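Side-chain contacts in fructosyl amine:oxygen oxidoreductase (Neosartorya fumigata, PDB 4WCT), which catalyses the oxidative deglycation of fructosyl amines (Amadori products) with molecular oxygen as the electron acceptor, probably through its bound FAD: residues A[306-311]-A[426-431]; A[251-256]-A[430-435]; A[217-222]-A[228-233]. All blocks are in the same frame, centred on the assembly; numbering follows the deposited sequence.

Contact 1. Residues A[306-311]-A[426-431]; sequences CNFLPD and RDWRAT
The guanidinium of Arg-429 lies flat over one face of the Phe-308 ring, their centres 4.4 Å apart and their planes inclined by 29°, the geometry of a cation-pi stack. Its NH2 comes closest, at 3.5 Å from Phe-308 CD2, while CZ sits over CE2. On the opposite ring face Phe-308 meets Cys-306 CB of its own strand, 3.4 Å above the plane and displaced toward the rim, so the phenyl is held between a methylene and a charge. The far end of the ring meets Trp-428: CE1 of Phe-308 is 3.7 Å from Trp-428 CB, and Trp-428 O lies in the ring plane at the edge. The indole is set obliquely, its five-membered ring turned 46° from the phenyl.

Phe-308 belongs to the long strand 295-310 of the large mixed sheet, and the partner is a loop carrying a type I turn from Asp-427 to Ala-430, so the contact packs this loop against the sheet. Arg-429 reaches the ring with an extended chain from CG to NE; a final twist at chi4 (71°) turns the guanidinium over the phenyl. Its NH1 also forms a salt bridge with Glu-318 on the neighbouring strand 318-320. Asp-427 OD1 accepts from Arg-429 N (3.0 Å) from above the carboxylate plane, an Asx turn at the base of the stacking side chain, and Arg-426 CG rests over a face of the indole.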
ATOM      1  N   CYS A 306      -5.288   3.072  14.249  1.00  8.83           N
ATOM      2  CA  CYS A 306      -6.014   4.252  13.798  1.00  9.49           C
ATOM      3  C   CYS A 306      -5.744   5.394  14.765  1.00 11.17           C
ATOM      4  O   CYS A 306      -5.055   5.232  15.786  1.00 12.47           O
ATOM      5  CB  CYS A 306      -7.521   3.948  13.720  1.00  9.36           C
ATOM      6  SG  CYS A 306      -7.998   2.690  12.541  1.00 11.17           S
ATOM      7  N   ASN A 307      -6.133   6.601  14.361  1.00 10.00           N
ATOM      8  CA  ASN A 307      -5.969   7.769  15.230  1.00 10.73           C
ATOM      9  C   ASN A 307      -7.334   8.419  15.398  1.00 12.29           C
ATOM     10  O   ASN A 307      -7.752   9.233  14.572  1.00 10.90           O
ATOM     11  CB  ASN A 307      -4.972   8.755  14.633  1.00 10.23           C
ATOM     12  CG  ASN A 307      -4.737   9.933  15.524  1.00 10.49           C
ATOM     13  OD1 ASN A 307      -4.548   9.774  16.728  1.00 12.79           O
ATOM     14  ND2 ASN A 307      -4.759  11.130  14.956  1.00 10.41           N
ATOM     15  N   PHE A 308      -8.104   7.888  16.347  1.00  9.46           N
ATOM     16  CA  PHE A 308      -9.545   8.117  16.397  1.00  9.54           C
ATOM     17  C   PHE A 308      -9.858   9.459  17.067  1.00 10.89           C
ATOM     18  O   PHE A 308      -9.504   9.685  18.225  1.00 11.99           O
ATOM     19  CB  PHE A 308     -10.256   7.007  17.149  1.00  9.70           C
ATOM     20  CG  PHE A 308     -10.349   5.709  16.402  1.00  9.81           C
ATOM     21  CD1 PHE A 308     -10.925   5.646  15.141  1.00  9.93           C
ATOM     22  CD2 PHE A 308      -9.900   4.544  16.973  1.00 11.41           C
ATOM     23  CE1 PHE A 308     -10.996   4.471  14.443  1.00 10.56           C
ATOM     24  CE2 PHE A 308     -10.054   3.321  16.301  1.00  9.94           C
ATOM     25  CZ  PHE A 308     -10.585   3.286  15.044  1.00 10.16           C
ATOM     26  N   LEU A 309     -10.354  10.391  16.280  1.00 11.58           N
ATOM     27  CA  LEU A 309     -10.793  11.693  16.792  1.00 11.77           C
ATOM     28  C   LEU A 309     -12.255  11.941  16.417  1.00 10.67           C
ATOM     29  O   LEU A 309     -12.812  11.284  15.542  1.00 10.97           O
ATOM     30  CB  LEU A 309      -9.883  12.796  16.205  1.00 11.49           C
ATOM     31  CG  LEU A 309      -8.427  12.732  16.689  1.00 13.62           C
ATOM     32  CD1 LEU A 309      -7.561  13.656  15.858  1.00 19.99           C
ATOM     33  CD2 LEU A 309      -8.386  13.127  18.152  1.00 17.03           C
ATOM     34  N   PRO A 310     -12.884  12.952  17.034  1.00 10.85           N
ATOM     35  CA  PRO A 310     -14.285  13.181  16.722  1.00 10.69           C
ATOM     36  C   PRO A 310     -14.505  13.498  15.255  1.00 10.45           C
ATOM     37  O   PRO A 310     -13.685  14.175  14.637  1.00  9.96           O
ATOM     38  CB  PRO A 310     -14.642  14.403  17.605  1.00 10.99           C
ATOM     39  CG  PRO A 310     -13.669  14.291  18.757  1.00 11.92           C
ATOM     40  CD  PRO A 310     -12.388  13.825  18.109  1.00 12.77           C
ATOM     41  N   ASP A 311     -15.535  12.899  14.669  1.00  9.78           N
ATOM     42  CA  ASP A 311     -15.910  13.199  13.300  1.00  9.89           C
ATOM     43  C   ASP A 311     -16.584  14.574  13.237  1.00 12.43           C
ATOM     44  O   ASP A 311     -17.643  14.764  13.840  1.00 13.19           O
ATOM     45  CB  ASP A 311     -16.865  12.126  12.791  1.00  9.54           C
ATOM     46  CG  ASP A 311     -17.141  12.244  11.331  1.00 10.56           C
ATOM     47  OD1 ASP A 311     -17.190  13.394  10.842  1.00 11.48           O
ATOM     48  OD2 ASP A 311     -17.457  11.210  10.667  1.00 11.16           O
ATOM     49  N   ARG A 426     -20.409   1.105   9.868  1.00 14.42           N
ATOM     50  CA  ARG A 426     -19.119   0.432   9.882  1.00 12.52           C
ATOM     51  C   ARG A 426     -18.548   0.335  11.305  1.00 11.81           C
ATOM     52  O   ARG A 426     -18.489   1.324  12.051  1.00 12.13           O
ATOM     53  CB  ARG A 426     -18.151   1.223   9.020  1.00  9.51           C
ATOM     54  CG  ARG A 426     -16.795   0.557   8.900  1.00 10.00           C
ATOM     55  CD  ARG A 426     -16.072   0.991   7.662  1.00  9.53           C
ATOM     56  NE  ARG A 426     -14.755   0.373   7.563  1.00  8.88           N
ATOM     57  CZ  ARG A 426     -13.920   0.551   6.554  1.00  9.89           C
ATOM     58  NH1 ARG A 426     -14.150   1.494   5.661  1.00 10.32           N
ATOM     59  NH2 ARG A 426     -12.777  -0.115   6.526  1.00  8.87           N
ATOM     60  N   ASP A 427     -18.013  -0.837  11.637  1.00 12.01           N
ATOM     61  CA  ASP A 427     -17.223  -1.029  12.844  1.00 13.34           C
ATOM     62  C   ASP A 427     -15.765  -0.738  12.579  1.00 11.16           C
ATOM     63  O   ASP A 427     -15.085  -1.529  11.890  1.00 10.93           O
ATOM     64  CB  ASP A 427     -17.326  -2.478  13.297  1.00 13.37           C
ATOM     65  CG  ASP A 427     -16.534  -2.762  14.550  1.00 16.54           C
ATOM     66  OD1 ASP A 427     -15.984  -1.843  15.178  1.00 13.53           O
ATOM     67  OD2 ASP A 427     -16.574  -3.933  14.974  1.00 25.19           O
ATOM     68  N   TRP A 428     -15.307   0.422  13.041  1.00 12.12           N
ATOM     69  CA  TRP A 428     -13.947   0.847  12.755  1.00 10.72           C
ATOM     70  C   TRP A 428     -12.913  -0.078  13.368  1.00 11.18           C
ATOM     71  O   TRP A 428     -11.737   0.034  13.039  1.00 11.12           O
ATOM     72  CB  TRP A 428     -13.681   2.260  13.253  1.00 12.77           C
ATOM     73  CG  TRP A 428     -14.533   3.311  12.613  1.00 13.45           C
ATOM     74  CD1 TRP A 428     -15.439   4.118  13.247  1.00 14.93           C
ATOM     75  CD2 TRP A 428     -14.612   3.635  11.217  1.00 10.49           C
ATOM     76  NE1 TRP A 428     -16.060   4.933  12.338  1.00 16.88           N
ATOM     77  CE2 TRP A 428     -15.557   4.674  11.088  1.00 12.48           C
ATOM     78  CE3 TRP A 428     -13.891   3.241  10.092  1.00 10.85           C
ATOM     79  CZ2 TRP A 428     -15.853   5.266   9.862  1.00 12.33           C
ATOM     80  CZ3 TRP A 428     -14.195   3.808   8.871  1.00 10.56           C
ATOM     81  CH2 TRP A 428     -15.118   4.868   8.780  1.00 11.72           C
ATOM     82  N   ARG A 429     -13.303  -0.821  14.404  1.00  9.76           N
ATOM     83  CA  ARG A 429     -12.379  -1.690  15.104  1.00 11.07           C
ATOM     84  C   ARG A 429     -12.368  -3.132  14.591  1.00 12.23           C
ATOM     85  O   ARG A 429     -11.709  -3.987  15.164  1.00 11.05           O
ATOM     86  CB  ARG A 429     -12.626  -1.613  16.629  1.00 13.14           C
ATOM     87  CG  ARG A 429     -12.231  -0.251  17.200  1.00 14.51           C
ATOM     88  CD  ARG A 429     -12.472  -0.114  18.697  1.00 17.44           C
ATOM     89  NE  ARG A 429     -11.955   1.182  19.150  1.00 21.89           N
ATOM     90  CZ  ARG A 429     -12.533   2.333  18.842  1.00 20.90           C
ATOM     91  NH1 ARG A 429     -13.618   2.332  18.088  1.00 22.53           N
ATOM     92  NH2 ARG A 429     -12.118   3.473  19.397  1.00 19.20           N
ATOM     93  N   ALA A 430     -13.044  -3.385  13.464  1.00  9.69           N
ATOM     94  CA  ALA A 430     -12.970  -4.670  12.800  1.00 10.46           C
ATOM     95  C   ALA A 430     -11.551  -4.974  12.367  1.00  9.79           C
ATOM     96  O   ALA A 430     -10.830  -4.092  11.891  1.00 11.50           O
ATOM     97  CB  ALA A 430     -13.893  -4.678  11.600  1.00 11.50           C
ATOM     98  N   THR A 431     -11.092  -6.201  12.607  1.00 10.48           N
ATOM     99  CA  THR A 431      -9.700  -6.509  12.299  1.00  9.84           C
ATOM    100  C   THR A 431      -9.445  -6.885  10.829  1.00  9.72           C
ATOM    101  O   THR A 431      -8.298  -6.976  10.416  1.00  8.05           O
ATOM    102  CB  THR A 431      -9.152  -7.604  13.227  1.00 10.94           C
ATOM    103  OG1 THR A 431     -10.027  -8.737  13.194  1.00 11.84           O
ATOM    104  CG2 THR A 431      -9.016  -7.088  14.631  1.00 13.12           C
TER

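Contact 2. Residues A[251-256]-A[430-435]; sequences QLRPTA and ATQNRF
Arg-253 NH1 donates to Ala-430 O at 2.8 Å, where the start of strand 253-263 in the large mixed sheet meets a loop that makes a type I' turn from Thr-431 to Arg-434. The bond is nearly straight (165°) and lies within both the carbonyl and guanidinium planes; the same NH1 also reaches Trp-428 O. Arg-253 runs out with CG anti to the backbone N (chi1 -177°), then bends at chi3 (68°), which turns NE back to Thr-255 OG1 at 2.9 Å. That hydroxyl gives its own proton to Arg-253 O, closing a local ring of bonds that, with the in-plane bond to Ala-430 O, helps hold the guanidinium's rotation.

Gln-432, at a turn position with positive phi, extends beyond CG and sets OE1 3.3 Å above the centre of the Arg-253 guanidinium. This is a face contact and no hydrogen bond: OE1 accepts from Arg-426 NH2, and NE2 donates to Thr-363 O. Arg-434, extended to NE, its side chain about 7 Å from the bound FAD, approaches the edge of Arg-253; both arginines salt-bridge to Asp-362 OD2, whose carboxylate probably offsets their charges. Water 1 accepts from Arg-253 NH2 (3.0 Å) and Arg-434 NH1 (2.9 Å) and donates to Thr-431 O (2.8 Å).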
ATOM      1  N   GLN A 251     -16.546   4.653   3.679  1.00  8.99           N
ATOM      2  CA  GLN A 251     -15.942   3.637   2.858  1.00  8.87           C
ATOM      3  C   GLN A 251     -14.432   3.537   3.064  1.00  8.79           C
ATOM      4  O   GLN A 251     -13.831   2.511   2.730  1.00  8.93           O
ATOM      5  CB  GLN A 251     -16.237   3.848   1.372  1.00 10.57           C
ATOM      6  CG  GLN A 251     -17.704   3.686   1.008  1.00 10.48           C
ATOM      7  CD  GLN A 251     -17.935   3.968  -0.454  1.00 11.91           C
ATOM      8  OE1 GLN A 251     -17.810   3.084  -1.308  1.00 11.48           O
ATOM      9  NE2 GLN A 251     -18.096   5.222  -0.763  1.00 14.67           N
ATOM     10  N   LEU A 252     -13.825   4.552   3.658  1.00  9.80           N
ATOM     11  CA  LEU A 252     -12.388   4.511   3.959  1.00  8.00           C
ATOM     12  C   LEU A 252     -12.139   4.522   5.445  1.00  9.64           C
ATOM     13  O   LEU A 252     -12.636   5.389   6.166  1.00 10.61           O
ATOM     14  CB  LEU A 252     -11.656   5.674   3.285  1.00  8.62           C
ATOM     15  CG  LEU A 252     -11.663   5.732   1.754  1.00  8.42           C
ATOM     16  CD1 LEU A 252     -10.857   6.967   1.304  1.00 10.64           C
ATOM     17  CD2 LEU A 252     -11.103   4.468   1.089  1.00 11.30           C
ATOM     18  N   ARG A 253     -11.195   3.676   5.883  1.00  8.93           N
ATOM     19  CA  ARG A 253     -10.651   3.761   7.224  1.00  8.02           C
ATOM     20  C   ARG A 253      -9.164   4.020   7.138  1.00  7.21           C
ATOM     21  O   ARG A 253      -8.409   3.104   6.870  1.00  8.55           O
ATOM     22  CB  ARG A 253     -10.891   2.472   8.004  1.00  7.31           C
ATOM     23  CG  ARG A 253     -10.408   2.558   9.417  1.00  8.07           C
ATOM     24  CD  ARG A 253     -10.501   1.244  10.189  1.00  7.75           C
ATOM     25  NE  ARG A 253      -9.563   0.257   9.670  1.00  9.15           N
ATOM     26  CZ  ARG A 253      -9.564  -1.022  10.023  1.00  9.24           C
ATOM     27  NH1 ARG A 253     -10.405  -1.461  10.974  1.00  8.17           N
ATOM     28  NH2 ARG A 253      -8.737  -1.857   9.412  1.00  8.57           N
ATOM     29  N   PRO A 254      -8.732   5.265   7.394  1.00  7.14           N
ATOM     30  CA  PRO A 254      -7.297   5.485   7.435  1.00  7.54           C
ATOM     31  C   PRO A 254      -6.663   4.696   8.577  1.00  7.46           C
ATOM     32  O   PRO A 254      -7.095   4.804   9.717  1.00  9.18           O
ATOM     33  CB  PRO A 254      -7.166   6.994   7.658  1.00  8.20           C
ATOM     34  CG  PRO A 254      -8.433   7.562   7.087  1.00  8.32           C
ATOM     35  CD  PRO A 254      -9.486   6.532   7.408  1.00  8.83           C
ATOM     36  N   THR A 255      -5.627   3.934   8.262  1.00  7.58           N
ATOM     37  CA  THR A 255      -5.055   2.956   9.190  1.00  8.49           C
ATOM     38  C   THR A 255      -3.552   2.892   8.949  1.00  8.17           C
ATOM     39  O   THR A 255      -3.113   3.018   7.807  1.00  7.88           O
ATOM     40  CB  THR A 255      -5.680   1.548   8.984  1.00  7.67           C
ATOM     41  OG1 THR A 255      -7.097   1.634   8.861  1.00  8.94           O
ATOM     42  CG2 THR A 255      -5.331   0.581  10.105  1.00  9.14           C
ATOM     43  N   ALA A 256      -2.786   2.777  10.041  1.00  7.77           N
ATOM     44  CA  ALA A 256      -1.322   2.807   9.987  1.00  7.71           C
ATOM     45  C   ALA A 256      -0.672   1.500  10.375  1.00  7.81           C
ATOM     46  O   ALA A 256      -1.087   0.832  11.330  1.00  8.68           O
ATOM     47  CB  ALA A 256      -0.780   3.913  10.849  1.00  8.00           C
ATOM     48  N   ALA A 430     -13.044  -3.385  13.464  1.00  9.69           N
ATOM     49  CA  ALA A 430     -12.970  -4.670  12.800  1.00 10.46           C
ATOM     50  C   ALA A 430     -11.551  -4.974  12.367  1.00  9.79           C
ATOM     51  O   ALA A 430     -10.830  -4.092  11.891  1.00 11.50           O
ATOM     52  CB  ALA A 430     -13.893  -4.678  11.600  1.00 11.50           C
ATOM     53  N   THR A 431     -11.092  -6.201  12.607  1.00 10.48           N
ATOM     54  CA  THR A 431      -9.700  -6.509  12.299  1.00  9.84           C
ATOM     55  C   THR A 431      -9.445  -6.885  10.829  1.00  9.72           C
ATOM     56  O   THR A 431      -8.298  -6.976  10.416  1.00  8.05           O
ATOM     57  CB  THR A 431      -9.152  -7.604  13.227  1.00 10.94           C
ATOM     58  OG1 THR A 431     -10.027  -8.737  13.194  1.00 11.84           O
ATOM     59  CG2 THR A 431      -9.016  -7.088  14.631  1.00 13.12           C
ATOM     60  N   GLN A 432     -10.511  -7.070  10.056  1.00  8.31           N
ATOM     61  CA  GLN A 432     -10.434  -7.132   8.583  1.00  8.99           C
ATOM     62  C   GLN A 432      -9.372  -8.097   8.060  1.00  9.13           C
ATOM     63  O   GLN A 432      -8.545  -7.774   7.176  1.00 10.23           O
ATOM     64  CB  GLN A 432     -10.289  -5.696   8.025  1.00 10.03           C
ATOM     65  CG  GLN A 432     -11.500  -4.834   8.420  1.00 10.52           C
ATOM     66  CD  GLN A 432     -11.719  -3.601   7.531  1.00  9.82           C
ATOM     67  OE1 GLN A 432     -11.851  -2.464   8.011  1.00  9.46           O
ATOM     68  NE2 GLN A 432     -11.790  -3.834   6.238  1.00 10.60           N
ATOM     69  N   ASN A 433      -9.379  -9.294   8.653  1.00  9.46           N
ATOM     70  CA  ASN A 433      -8.570 -10.426   8.174  1.00 10.81           C
ATOM     71  C   ASN A 433      -7.092 -10.177   8.360  1.00 11.14           C
ATOM     72  O   ASN A 433      -6.263 -10.768   7.673  1.00 12.16           O
ATOM     73  CB  ASN A 433      -8.879 -10.779   6.708  1.00 12.06           C
ATOM     74  CG  ASN A 433      -8.408 -12.174   6.330  1.00 23.12           C
ATOM     75  OD1 ASN A 433      -8.443 -13.109   7.154  1.00 21.41           O
ATOM     76  ND2 ASN A 433      -7.865 -12.308   5.117  1.00 22.59           N
ATOM     77  N   ARG A 434      -6.751  -9.378   9.357  1.00  9.84           N
ATOM     78  CA  ARG A 434      -5.370  -9.263   9.810  1.00  8.61           C
ATOM     79  C   ARG A 434      -5.190  -9.807  11.211  1.00  9.10           C
ATOM     80  O   ARG A 434      -6.116  -9.807  12.016  1.00  9.63           O
ATOM     81  CB  ARG A 434      -4.902  -7.790   9.780  1.00  8.49           C
ATOM     82  CG  ARG A 434      -4.909  -7.113   8.397  1.00  8.99           C
ATOM     83  CD  ARG A 434      -4.231  -5.766   8.435  1.00  8.27           C
ATOM     84  NE  ARG A 434      -4.144  -5.082   7.134  1.00  9.67           N
ATOM     85  CZ  ARG A 434      -5.080  -4.271   6.648  1.00  8.49           C
ATOM     86  NH1 ARG A 434      -6.213  -4.053   7.301  1.00  8.97           N
ATOM     87  NH2 ARG A 434      -4.869  -3.635   5.514  1.00  9.59           N
ATOM     88  N   PHE A 435      -3.953 -10.192  11.501  1.00  9.44           N
ATOM     89  CA  PHE A 435      -3.586 -10.817  12.756  1.00  9.09           C
ATOM     90  C   PHE A 435      -2.291 -10.244  13.306  1.00 11.04           C
ATOM     91  O   PHE A 435      -1.602  -9.471  12.639  1.00  9.88           O
ATOM     92  CB  PHE A 435      -3.399 -12.311  12.538  1.00 10.57           C
ATOM     93  CG  PHE A 435      -4.631 -12.994  12.016  1.00 11.09           C
ATOM     94  CD1 PHE A 435      -4.867 -13.065  10.648  1.00 13.72           C
ATOM     95  CD2 PHE A 435      -5.669 -13.311  12.902  1.00 16.41           C
ATOM     96  CE1 PHE A 435      -6.079 -13.545  10.172  1.00 16.33           C
ATOM     97  CE2 PHE A 435      -6.892 -13.734  12.421  1.00 21.25           C
ATOM     98  CZ  PHE A 435      -7.080 -13.885  11.061  1.00 20.45           C
TER
HETATM   99  O   HOH W   1      -7.315  -4.419   9.970  1.00  7.45           O

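Contact 3. Residues A[217-222]-A[228-233]; sequences DVVGAR and VHKAHR
Ala-221 and His-229 form the hydrogen-bonded antiparallel pair at the heart of this beta hairpin: His-229 N reaches Ala-221 O at 2.8 Å and Ala-221 N reaches His-229 O at 2.9 Å, both close to straight. Two residues along, Ala-231 N donates to Val-219 O (3.0 Å), from 37° above the carbonyl plane. Between these bonds the strands are tightest at Gly-220, whose CA comes within 3.1 Å of His-229 O in a CA-H...O contact. Ala-221 and His-229 turn to the face that meets Ile-29 and Ile-31 of strand 28-31. There CG of His-229, anti to its carbonyl carbon (chi1 -51°), brings ring atom CD2 to 3.4 Å from Ala-221 O, which lies in the imidazole plane, while NE2 is hydrogen-bonded to Thr-223 OG1.

Toward Arg-222, Val-228 and Lys-230 the contact is looser and exposed. Arg-222 and Val-228 touch thinly, CG to CG2 at 4.3 Å, but Val-219 CG2 packs along Lys-230 CD before NZ salt-bridges to Glu-214. Water 2 donates to both Val-218 O and Ala-231 O. From strand 228-230 the chain passes through Ala-231 and His-232 into strand 233-236, next to strand 28-31 in what is probably the Rossmann-type FAD-binding sheet. All three hydrogen bonds across the contact join main-chain atoms, so the polar pairing of the strands does not depend on side-chain identity.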
ATOM      1  N   ASP A 217     -21.469  19.487  -9.558  1.00 23.04           N
ATOM      2  CA  ASP A 217     -20.347  18.666 -10.032  1.00 20.06           C
ATOM      3  C   ASP A 217     -19.003  19.248  -9.580  1.00 20.59           C
ATOM      4  O   ASP A 217     -18.904  20.418  -9.241  1.00 20.41           O
ATOM      5  CB  ASP A 217     -20.412  18.547 -11.561  1.00 21.70           C
ATOM      6  CG  ASP A 217     -19.703  17.330 -12.100  1.00 19.82           C
ATOM      7  OD1 ASP A 217     -19.135  16.549 -11.301  1.00 18.52           O
ATOM      8  OD2 ASP A 217     -19.644  17.188 -13.348  1.00 23.10           O
ATOM      9  N   VAL A 218     -17.942  18.433  -9.624  1.00 16.48           N
ATOM     10  CA  VAL A 218     -16.616  18.897  -9.256  1.00 13.79           C
ATOM     11  C   VAL A 218     -15.931  19.535 -10.453  1.00 14.23           C
ATOM     12  O   VAL A 218     -15.838  18.930 -11.533  1.00 16.56           O
ATOM     13  CB  VAL A 218     -15.757  17.718  -8.704  1.00 14.37           C
ATOM     14  CG1 VAL A 218     -14.316  18.145  -8.469  1.00 16.13           C
ATOM     15  CG2 VAL A 218     -16.376  17.206  -7.419  1.00 17.33           C
ATOM     16  N   VAL A 219     -15.469  20.762 -10.253  1.00 16.62           N
ATOM     17  CA  VAL A 219     -14.773  21.502 -11.277  1.00 15.76           C
ATOM     18  C   VAL A 219     -13.307  21.741 -10.987  1.00 16.43           C
ATOM     19  O   VAL A 219     -12.616  22.407 -11.759  1.00 14.70           O
ATOM     20  CB  VAL A 219     -15.495  22.844 -11.575  1.00 16.82           C
ATOM     21  CG1 VAL A 219     -16.941  22.578 -11.966  1.00 20.45           C
ATOM     22  CG2 VAL A 219     -15.467  23.765 -10.381  1.00 16.86           C
ATOM     23  N   GLY A 220     -12.800  21.184  -9.889  1.00 14.76           N
ATOM     24  CA  GLY A 220     -11.378  21.254  -9.611  1.00 13.16           C
ATOM     25  C   GLY A 220     -11.129  21.255  -8.122  1.00 12.16           C
ATOM     26  O   GLY A 220     -11.870  20.633  -7.378  1.00 14.48           O
ATOM     27  N   ALA A 221      -9.983  21.795  -7.740  1.00 12.60           N
ATOM     28  CA  ALA A 221      -9.444  21.683  -6.389  1.00 13.82           C
ATOM     29  C   ALA A 221      -8.880  23.012  -5.906  1.00 14.13           C
ATOM     30  O   ALA A 221      -8.318  23.775  -6.670  1.00 14.26           O
ATOM     31  CB  ALA A 221      -8.331  20.643  -6.365  1.00 15.67           C
ATOM     32  N   ARG A 222      -9.035  23.283  -4.616  1.00 11.15           N
ATOM     33  CA  ARG A 222      -8.537  24.504  -3.996  1.00 12.02           C
ATOM     34  C   ARG A 222      -7.379  24.133  -3.097  1.00 12.43           C
ATOM     35  O   ARG A 222      -7.495  23.202  -2.276  1.00 11.31           O
ATOM     36  CB  ARG A 222      -9.646  25.124  -3.131  1.00 12.19           C
ATOM     37  CG  ARG A 222      -9.278  26.452  -2.499  1.00 17.47           C
ATOM     38  CD  ARG A 222     -10.284  26.879  -1.441  1.00 20.69           C
ATOM     39  NE  ARG A 222      -9.892  28.134  -0.810  1.00 26.01           N
ATOM     40  CZ  ARG A 222     -10.522  29.295  -0.971  1.00 29.62           C
ATOM     41  NH1 ARG A 222     -11.683  29.343  -1.609  1.00 30.57           N
ATOM     42  NH2 ARG A 222     -10.092  30.366  -0.325  1.00 28.30           N
ATOM     43  N   VAL A 228      -7.550  28.304  -6.770  1.00 15.21           N
ATOM     44  CA  VAL A 228      -8.477  27.331  -7.330  1.00 18.20           C
ATOM     45  C   VAL A 228      -7.945  26.825  -8.663  1.00 22.53           C
ATOM     46  O   VAL A 228      -7.588  27.603  -9.524  1.00 24.47           O
ATOM     47  CB  VAL A 228      -9.895  27.940  -7.500  1.00 20.60           C
ATOM     48  CG1 VAL A 228     -10.802  26.954  -8.220  1.00 25.28           C
ATOM     49  CG2 VAL A 228     -10.464  28.334  -6.143  1.00 25.95           C
ATOM     50  N   HIS A 229      -7.725  25.514  -8.745  1.00 14.64           N
ATOM     51  CA  HIS A 229      -7.251  24.836  -9.944  1.00 15.19           C
ATOM     52  C   HIS A 229      -8.426  24.162 -10.622  1.00 18.44           C
ATOM     53  O   HIS A 229      -9.071  23.293 -10.048  1.00 18.43           O
ATOM     54  CB  HIS A 229      -6.194  23.790  -9.547  1.00 15.41           C
ATOM     55  CG  HIS A 229      -5.113  24.335  -8.679  1.00 14.44           C
ATOM     56  ND1 HIS A 229      -3.899  24.761  -9.171  1.00 19.30           N
ATOM     57  CD2 HIS A 229      -5.082  24.583  -7.346  1.00 14.24           C
ATOM     58  CE1 HIS A 229      -3.143  25.168  -8.170  1.00 16.27           C
ATOM     59  NE2 HIS A 229      -3.877  25.170  -7.070  1.00 16.09           N
ATOM     60  N   LYS A 230      -8.764  24.615 -11.825  1.00 17.24           N
ATOM     61  CA  LYS A 230      -9.925  24.103 -12.523  1.00 17.26           C
ATOM     62  C   LYS A 230      -9.513  23.058 -13.543  1.00 15.17           C
ATOM     63  O   LYS A 230      -8.469  23.189 -14.204  1.00 17.97           O
ATOM     64  CB  LYS A 230     -10.682  25.240 -13.227  1.00 21.80           C
ATOM     65  CG  LYS A 230     -11.210  26.306 -12.278  1.00 28.83           C
ATOM     66  CD  LYS A 230     -12.647  26.049 -11.885  1.00 41.62           C
ATOM     67  CE  LYS A 230     -13.304  27.301 -11.316  1.00 49.17           C
ATOM     68  NZ  LYS A 230     -14.380  27.814 -12.211  1.00 53.97           N
ATOM     69  N   ALA A 231     -10.365  22.042 -13.684  1.00 14.19           N
ATOM     70  CA  ALA A 231     -10.213  21.028 -14.691  1.00 15.24           C
ATOM     71  C   ALA A 231     -11.554  20.442 -15.105  1.00 14.05           C
ATOM     72  O   ALA A 231     -12.520  20.402 -14.317  1.00 15.96           O
ATOM     73  CB  ALA A 231      -9.297  19.920 -14.165  1.00 16.89           C
ATOM     74  N   HIS A 232     -11.567  19.883 -16.300  1.00 13.89           N
ATOM     75  CA  HIS A 232     -12.691  19.133 -16.823  1.00 16.32           C
ATOM     76  C   HIS A 232     -12.923  17.809 -16.110  1.00 16.24           C
ATOM     77  O   HIS A 232     -14.069  17.373 -15.966  1.00 13.31           O
ATOM     78  CB  HIS A 232     -12.518  18.879 -18.318  1.00 19.17           C
ATOM     79  CG  HIS A 232     -12.740  20.099 -19.158  1.00 31.96           C
ATOM     80  ND1 HIS A 232     -11.749  20.661 -19.934  1.00 43.94           N
ATOM     81  CD2 HIS A 232     -13.799  20.938 -19.242  1.00 40.97           C
ATOM     82  CE1 HIS A 232     -12.199  21.773 -20.487  1.00 42.35           C
ATOM     83  NE2 HIS A 232     -13.444  21.956 -20.093  1.00 42.79           N
ATOM     84  N   ARG A 233     -11.845  17.196 -15.622  1.00 13.58           N
ATOM     85  CA  ARG A 233     -11.991  16.017 -14.736  1.00 12.85           C
ATOM     86  C   ARG A 233     -11.000  16.089 -13.590  1.00 12.21           C
ATOM     87  O   ARG A 233      -9.935  16.665 -13.735  1.00 11.67           O
ATOM     88  CB  ARG A 233     -11.723  14.719 -15.461  1.00 14.89           C
ATOM     89  CG  ARG A 233     -12.660  14.388 -16.619  1.00 15.73           C
ATOM     90  CD  ARG A 233     -14.052  14.081 -16.092  1.00 17.20           C
ATOM     91  NE  ARG A 233     -14.918  13.508 -17.117  1.00 17.08           N
ATOM     92  CZ  ARG A 233     -15.558  14.231 -18.034  1.00 25.84           C
ATOM     93  NH1 ARG A 233     -15.516  15.553 -17.977  1.00 21.74           N
ATOM     94  NH2 ARG A 233     -16.358  13.635 -18.908  1.00 25.41           N
TER
HETATM   95  O   HOH W   2     -13.266  18.368 -12.522  1.00 15.20           O
HETATM   96  O   HOH W   3     -16.051  19.507 -14.872  1.00 44.62           O

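Contacts 1 and 2 share Ala-430 and Thr-431 and place one loop, which follows helix 410-413, on neighbouring strands 295-310 and 253-263 of the large mixed sheet. Their centres are about 9 Å apart, and they meet at Arg-253, which bonds to the loop of both. Contact 1 is a stack with an exposed arginine outside; contact 2 lies deeper, its centre about 12 Å from the chain centre against about 19 Å, and relies on buried arginines with polar partners. Contact 3 stands apart, its centre about 30 Å from either, in a peripheral hairpin joined by local backbone pairing, whereas the other two connect segments over a hundred residues apart through side chains.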